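Local structure of yeast glycogen phosphorylase (Saccharomyces cerevisiae, 1YGP) at residues 624-627 and 628-632; 807-810 and 811-815; 823-826 and 827-830. The protein is a glycogen phosphorylase, a member of the carbohydrate phosphorylase family with the two-domain GT-B architecture, and holds pyridoxal-5'-phosphate. All coordinates share one frame; numbering follows the deposited sequence.

Contact 1: 624-627 and 628-632; sequences YRYL and AMKNM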
loop_
_atom_site.group_PDB
_atom_site.type_symbol
_atom_site.label_atom_id
_atom_site.label_comp_id
_atom_site.label_asym_id
_atom_site.label_seq_id
_atom_site.Cartn_x
_atom_site.Cartn_y
_atom_site.Cartn_z
ATOM N N TYR A 624 42.643 -18.889 16.852
ATOM C CA TYR A 624 43.665 -19.367 17.780
ATOM C C TYR A 624 43.335 -20.770 18.276
ATOM O O TYR A 624 44.163 -21.670 18.116
ATOM C CB TYR A 624 43.813 -18.442 19.012
ATOM C CG TYR A 624 44.708 -19.065 20.092
ATOM C CD1 TYR A 624 46.100 -19.051 19.954
ATOM C CD2 TYR A 624 44.117 -19.749 21.168
ATOM C CE1 TYR A 624 46.889 -19.731 20.881
ATOM C CE2 TYR A 624 44.900 -20.431 22.091
ATOM C CZ TYR A 624 46.283 -20.418 21.940
ATOM O OH TYR A 624 47.058 -21.090 22.866
ATOM N N ARG A 625 42.169 -20.982 18.875
ATOM C CA ARG A 625 41.797 -22.285 19.370
ATOM C C ARG A 625 41.916 -23.285 18.231
ATOM O O ARG A 625 42.649 -24.252 18.408
ATOM C CB ARG A 625 40.370 -22.235 19.899
ATOM C CG ARG A 625 39.849 -23.593 20.367
ATOM C CD ARG A 625 38.363 -23.542 20.635
ATOM N NE ARG A 625 38.050 -23.513 22.053
ATOM C CZ ARG A 625 37.318 -24.499 22.586
ATOM N NH1 ARG A 625 36.878 -25.527 21.834
ATOM N NH2 ARG A 625 36.969 -24.434 23.868
ATOM N N TYR A 626 41.334 -23.051 17.052
ATOM C CA TYR A 626 41.409 -23.975 15.921
ATOM C C TYR A 626 42.853 -24.358 15.557
ATOM O O TYR A 626 43.190 -25.536 15.378
ATOM C CB TYR A 626 40.736 -23.346 14.706
ATOM C CG TYR A 626 40.776 -24.217 13.467
ATOM C CD1 TYR A 626 40.088 -25.435 13.453
ATOM C CD2 TYR A 626 41.465 -23.780 12.332
ATOM C CE1 TYR A 626 40.081 -26.216 12.292
ATOM C CE2 TYR A 626 41.460 -24.556 11.169
ATOM C CZ TYR A 626 40.764 -25.768 11.156
ATOM O OH TYR A 626 40.722 -26.525 9.997
ATOM N N LEU A 627 43.728 -23.362 15.466
ATOM C CA LEU A 627 45.131 -23.589 15.176
ATOM C C LEU A 627 45.798 -24.445 16.248
ATOM O O LEU A 627 46.581 -25.350 15.943
ATOM C CB LEU A 627 45.812 -22.234 15.047
ATOM C CG LEU A 627 46.369 -21.850 13.687
ATOM C CD1 LEU A 627 45.568 -22.440 12.522
ATOM C CD2 LEU A 627 46.393 -20.340 13.671
ATOM N N ALA A 628 45.443 -24.215 17.501
ATOM C CA ALA A 628 45.959 -24.999 18.593
ATOM C C ALA A 628 45.455 -26.446 18.515
ATOM O O ALA A 628 46.227 -27.393 18.677
ATOM C CB ALA A 628 45.511 -24.352 19.887
ATOM N N MET A 629 44.185 -26.665 18.178
ATOM C CA MET A 629 43.591 -27.993 18.082
ATOM C C MET A 629 44.268 -28.825 17.015
ATOM O O MET A 629 44.704 -29.951 17.236
ATOM C CB MET A 629 42.140 -27.952 17.691
ATOM C CG MET A 629 41.203 -27.129 18.521
ATOM S SD MET A 629 39.568 -27.387 17.802
ATOM C CE MET A 629 38.905 -28.320 19.151
ATOM N N LYS A 630 44.353 -28.221 15.843
ATOM C CA LYS A 630 44.910 -28.837 14.669
ATOM C C LYS A 630 46.346 -29.253 14.858
ATOM O O LYS A 630 46.730 -30.387 14.556
ATOM C CB LYS A 630 44.788 -27.858 13.502
ATOM C CG LYS A 630 43.640 -28.224 12.583
ATOM C CD LYS A 630 44.088 -29.533 11.953
ATOM C CE LYS A 630 43.108 -30.139 11.006
ATOM N NZ LYS A 630 42.909 -29.255 9.875
ATOM N N ASN A 631 47.120 -28.325 15.416
ATOM C CA ASN A 631 48.525 -28.545 15.699
ATOM C C ASN A 631 48.698 -29.705 16.675
ATOM O O ASN A 631 49.569 -30.562 16.535
ATOM C CB ASN A 631 49.097 -27.280 16.289
ATOM C CG ASN A 631 50.607 -27.258 16.212
ATOM O OD1 ASN A 631 51.170 -26.786 15.219
ATOM N ND2 ASN A 631 51.322 -27.755 17.222
ATOM N N MET A 632 47.811 -29.776 17.666
ATOM C CA MET A 632 47.828 -30.805 18.683
ATOM C C MET A 632 47.605 -32.146 18.006
ATOM O O MET A 632 48.429 -33.050 18.189
ATOM C CB MET A 632 46.727 -30.518 19.714
ATOM C CG MET A 632 46.858 -31.303 21.006
ATOM S SD MET A 632 45.668 -30.846 22.292
ATOM C CE MET A 632 46.555 -29.465 22.947
#

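Contact 2: 807-810 and 811-815; sequences LVDS and IKYHG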
loop_
_atom_site.group_PDB
_atom_site.type_symbol
_atom_site.label_atom_id
_atom_site.label_comp_id
_atom_site.label_asym_id
_atom_site.label_seq_id
_atom_site.Cartn_x
_atom_site.Cartn_y
_atom_site.Cartn_z
ATOM N N LEU A 807 42.679 -5.393 8.173
ATOM C CA LEU A 807 42.397 -5.773 9.546
ATOM C C LEU A 807 43.719 -6.050 10.268
ATOM O O LEU A 807 44.054 -5.371 11.239
ATOM C CB LEU A 807 41.499 -7.006 9.518
ATOM C CG LEU A 807 40.902 -7.506 10.816
ATOM C CD1 LEU A 807 40.152 -6.371 11.503
ATOM C CD2 LEU A 807 39.968 -8.664 10.518
ATOM N N VAL A 808 44.530 -6.980 9.759
ATOM C CA VAL A 808 45.833 -7.332 10.326
ATOM C C VAL A 808 46.695 -6.088 10.436
ATOM O O VAL A 808 47.235 -5.807 11.506
ATOM C CB VAL A 808 46.526 -8.369 9.434
ATOM C CG1 VAL A 808 47.888 -8.735 9.960
ATOM C CG2 VAL A 808 45.706 -9.623 9.438
ATOM N N ASP A 809 46.800 -5.273 9.399
ATOM C CA ASP A 809 47.589 -4.067 9.501
ATOM C C ASP A 809 47.008 -3.005 10.399
ATOM O O ASP A 809 47.756 -2.077 10.729
ATOM C CB ASP A 809 47.810 -3.444 8.144
ATOM C CG ASP A 809 48.569 -4.320 7.159
ATOM O OD1 ASP A 809 49.201 -5.310 7.553
ATOM O OD2 ASP A 809 48.506 -3.993 5.974
ATOM N N SER A 810 45.748 -3.008 10.831
ATOM C CA SER A 810 45.329 -1.964 11.753
ATOM C C SER A 810 45.950 -2.288 13.113
ATOM O O SER A 810 46.570 -1.403 13.723
ATOM C CB SER A 810 43.795 -1.891 11.836
ATOM O OG SER A 810 43.096 -3.044 12.291
ATOM N N ILE A 811 45.926 -3.568 13.526
ATOM C CA ILE A 811 46.499 -4.001 14.801
ATOM C C ILE A 811 48.013 -3.880 14.781
ATOM O O ILE A 811 48.613 -3.153 15.573
ATOM C CB ILE A 811 46.139 -5.476 15.124
ATOM C CG1 ILE A 811 44.654 -5.620 15.244
ATOM C CG2 ILE A 811 46.769 -5.902 16.430
ATOM C CD1 ILE A 811 44.206 -7.026 15.583
ATOM N N LYS A 812 48.582 -4.570 13.796
ATOM C CA LYS A 812 50.011 -4.719 13.606
ATOM C C LYS A 812 50.768 -3.477 13.159
ATOM O O LYS A 812 51.998 -3.477 13.222
ATOM C CB LYS A 812 50.203 -5.832 12.601
ATOM C CG LYS A 812 51.515 -6.521 12.703
ATOM C CD LYS A 812 51.489 -7.629 11.691
ATOM C CE LYS A 812 52.848 -8.314 11.663
ATOM N NZ LYS A 812 53.890 -7.384 11.251
ATOM N N TYR A 813 50.110 -2.422 12.658
ATOM C CA TYR A 813 50.824 -1.251 12.165
ATOM C C TYR A 813 50.054 0.025 12.387
ATOM O O TYR A 813 50.504 1.068 11.922
ATOM C CB TYR A 813 51.110 -1.307 10.650
ATOM C CG TYR A 813 51.903 -2.494 10.136
ATOM C CD1 TYR A 813 53.283 -2.554 10.270
ATOM C CD2 TYR A 813 51.218 -3.536 9.528
ATOM C CE1 TYR A 813 53.973 -3.663 9.791
ATOM C CE2 TYR A 813 51.893 -4.646 9.046
ATOM C CZ TYR A 813 53.267 -4.697 9.185
ATOM O OH TYR A 813 53.925 -5.806 8.701
ATOM N N HIS A 814 48.859 0.103 12.963
ATOM C CA HIS A 814 48.260 1.423 13.159
ATOM C C HIS A 814 47.796 1.560 14.598
ATOM O O HIS A 814 46.635 1.750 14.961
ATOM C CB HIS A 814 47.104 1.621 12.165
ATOM C CG HIS A 814 47.672 1.611 10.770
ATOM N ND1 HIS A 814 47.757 0.580 9.937
ATOM C CD2 HIS A 814 48.309 2.673 10.187
ATOM C CE1 HIS A 814 48.425 0.953 8.876
ATOM N NE2 HIS A 814 48.751 2.213 9.042
ATOM N N GLY A 815 48.781 1.336 15.450
ATOM C CA GLY A 815 48.632 1.479 16.879
ATOM C C GLY A 815 47.565 0.648 17.568
ATOM O O GLY A 815 47.401 0.890 18.764
#

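Contact 3: 823-826 and 827-830; sequences DFES and YLAT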
loop_
_atom_site.group_PDB
_atom_site.type_symbol
_atom_site.label_atom_id
_atom_site.label_comp_id
_atom_site.label_asym_id
_atom_site.label_seq_id
_atom_site.Cartn_x
_atom_site.Cartn_y
_atom_site.Cartn_z
ATOM N N ASP A 823 44.240 -7.220 25.264
ATOM C CA ASP A 823 43.300 -8.106 25.903
ATOM C C ASP A 823 43.369 -9.536 25.407
ATOM O O ASP A 823 42.781 -10.404 26.065
ATOM C CB ASP A 823 41.889 -7.514 25.721
ATOM C CG ASP A 823 41.687 -6.153 26.379
ATOM O OD1 ASP A 823 42.482 -5.725 27.218
ATOM O OD2 ASP A 823 40.708 -5.502 26.068
ATOM N N PHE A 824 44.134 -9.860 24.356
ATOM C CA PHE A 824 44.079 -11.201 23.777
ATOM C C PHE A 824 44.362 -12.333 24.752
ATOM O O PHE A 824 43.558 -13.261 24.897
ATOM C CB PHE A 824 45.050 -11.341 22.597
ATOM C CG PHE A 824 44.647 -12.511 21.698
ATOM C CD1 PHE A 824 43.379 -12.524 21.097
ATOM C CD2 PHE A 824 45.518 -13.589 21.499
ATOM C CE1 PHE A 824 42.985 -13.616 20.309
ATOM C CE2 PHE A 824 45.104 -14.672 20.707
ATOM C CZ PHE A 824 43.840 -14.695 20.112
ATOM N N GLU A 825 45.458 -12.233 25.500
ATOM C CA GLU A 825 45.816 -13.278 26.438
ATOM C C GLU A 825 44.839 -13.464 27.587
ATOM O O GLU A 825 44.541 -14.594 27.971
ATOM C CB GLU A 825 47.216 -12.980 26.955
ATOM C CG GLU A 825 48.296 -13.663 26.107
ATOM C CD GLU A 825 48.104 -15.179 26.036
ATOM O OE1 GLU A 825 48.122 -15.838 27.083
ATOM O OE2 GLU A 825 47.920 -15.697 24.932
ATOM N N SER A 826 44.292 -12.357 28.091
ATOM C CA SER A 826 43.337 -12.357 29.177
ATOM C C SER A 826 42.075 -13.026 28.668
ATOM O O SER A 826 41.552 -13.926 29.337
ATOM C CB SER A 826 43.083 -10.908 29.585
ATOM O OG SER A 826 42.188 -10.665 30.675
ATOM N N TYR A 827 41.602 -12.639 27.476
ATOM C CA TYR A 827 40.429 -13.221 26.835
ATOM C C TYR A 827 40.553 -14.738 26.721
ATOM O O TYR A 827 39.669 -15.499 27.143
ATOM C CB TYR A 827 40.274 -12.582 25.457
ATOM C CG TYR A 827 39.083 -13.097 24.668
ATOM C CD1 TYR A 827 37.785 -12.895 25.147
ATOM C CD2 TYR A 827 39.292 -13.773 23.471
ATOM C CE1 TYR A 827 36.694 -13.370 24.432
ATOM C CE2 TYR A 827 38.202 -14.245 22.749
ATOM C CZ TYR A 827 36.912 -14.044 23.238
ATOM O OH TYR A 827 35.824 -14.565 22.566
ATOM N N LEU A 828 41.655 -15.207 26.164
ATOM C CA LEU A 828 41.894 -16.634 26.090
ATOM C C LEU A 828 41.934 -17.311 27.477
ATOM O O LEU A 828 41.338 -18.390 27.655
ATOM C CB LEU A 828 43.195 -16.863 25.364
ATOM C CG LEU A 828 43.331 -16.345 23.951
ATOM C CD1 LEU A 828 44.732 -16.667 23.476
ATOM C CD2 LEU A 828 42.295 -16.970 23.043
ATOM N N ALA A 829 42.539 -16.699 28.497
ATOM C CA ALA A 829 42.575 -17.270 29.834
ATOM C C ALA A 829 41.197 -17.448 30.449
ATOM O O ALA A 829 40.866 -18.482 31.034
ATOM C CB ALA A 829 43.375 -16.385 30.753
ATOM N N THR A 830 40.337 -16.459 30.274
ATOM C CA THR A 830 38.975 -16.530 30.769
ATOM C C THR A 830 38.238 -17.622 30.006
ATOM O O THR A 830 37.378 -18.310 30.564
ATOM C CB THR A 830 38.266 -15.215 30.540
ATOM O OG1 THR A 830 39.161 -14.155 30.867
ATOM C CG2 THR A 830 37.016 -15.137 31.385
#

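Contact 1: 624-627 and 628-632
Y626 and K630, one helical turn apart, run side by side and point the same way. K630 CG lies over one face of the Y626 ring, displaced toward its rim, with CG 4.0 Å from Y626 CZ. Y626 reaches this place because its CG is anti to the backbone N (chi1 179°). On another flank R625 CG packs 4.2 Å from M629 CG.

The polar ends of these side chains go to partners beyond the helix. K630 suits its position through its length: the methylenes lie on the ring, and bends at chi2 and chi4 carry NZ to a salt bridge with D681. The same carboxylate draws the phenol OH of Y626, though only by a weak hydrogen bond. The R625 guanidinium continues to a salt bridge with D835 and a hydrogen bond to the P647 carbonyl.

Four backbone hydrogen bonds hold this i to i+4 pattern, among them M629 N to R625 O at 2.9 Å and K630 N to Y626 O at 3.0 Å.

Within helix 615-634 the contact faces several neighbours. Y626 packs on I677 and V678 of helix 662-678, M629 on V642 of helix 639-645, and Y624 and L627 on helix 782-790.

Contact 2: 807-810 and 811-815
D809 and H814 meet where the chain leaves helix 805-813 and the imidazole turns back to the helix backbone. H814 ND1 donates to D809 O at 2.8 Å, approaching from above the carbonyl plane. CG of H814, anti to its carbonyl carbon (chi1 -64°), brings the ring edge to this oxygen, which also takes a weak bond from Y813 N. The next carbonyl is met by backbone instead: H814 N donates to S810 O at 2.8 Å. Histidine suits the place because its ring carries an N-H that reaches back to D809 O, an oxygen tilted somewhat from the ring plane.

One turn earlier, L807 O accepts from both S810 N (2.9 Å) and S810 OG (2.7 Å), the hydroxyl lying in the carbonyl plane on a lone pair, and I811 N adds a weak bond. A small serine can fold back on its own helix like this. K812 N to V808 O, at 2.9 Å, is the regular helical bond here.

The D809 carboxylate, in a salt bridge with K805, stands at the edge of the Y813 ring, its plane 76° from the ring's. K812 NZ donates to Y813 OH at 3.0 Å, linking adjacent side chains.

L807 and I811 pack on F620 of helix 615-634, and I811 also reaches V820 and S821 of helix 820-840.

Contact 3: 823-826 and 827-830
L828 sits over the face of the F824 ring in a CH-pi contact between residues i and i+4 of helix 820-840, a helix that packs on strands 735-739 and 757-759 in the C-terminal of the two Rossmann-like domains of the GT-B fold. L828 CG stands 4.2 Å from the F824 ring centroid, 16° off the ring normal, and CD1 comes 3.4 Å from F824 CE2. With chi1 at -159°, F824 swings its ring alongside its own carbonyl, toward the next turn, while CG of L828 is anti to its carbonyl carbon. A branched leucine suits this face, since CD2 also reaches F824 CZ. L828 CD1 touches E825 OE2 as well, at 3.6 Å; that carboxylate is hydrogen-bonded to S783.

The pair is set by the helix backbone: L828 N donates to F824 O at 3.0 Å, with Y827 N to D823 O and A829 N to E825 O on either side of it in sequence.

Beyond this shell, F824 rests on L617 and F620 of helix 615-634 and on L784 of helix 782-790. D823 is anchored by a salt bridge to R614. Y827 directs its hydroxyl to E712 and its ring to F759 and H831, and S826 OG accepts from G760 N.

S826 O takes two bonds from one residue: T830 N at 3.0 Å, nearly along the carbonyl direction, and T830 OG1 at 2.8 Å, from above the carbonyl plane.

In the fold
Contacts 1 and 3 meet directly: their centres are 16 Å apart, and Y624 CD2 lies 3.8 Å from L828 CD2 while Y624 CB lies 3.9 Å from F824 CZ, so that helices 615-634 and 820-840 pack together. Contact 2 stands apart, its centre 19 Å from that of contact 3 and 23 Å from that of contact 1, but F620 of helix 615-634 touches residues of both contact 2 and contact 3. No residue of the three contacts belongs to the pyridoxal-5'-phosphate pocket. The link is by topology: K607 of that pocket follows strand 601-606 and precedes helix 615-634, on which contact 1 lies.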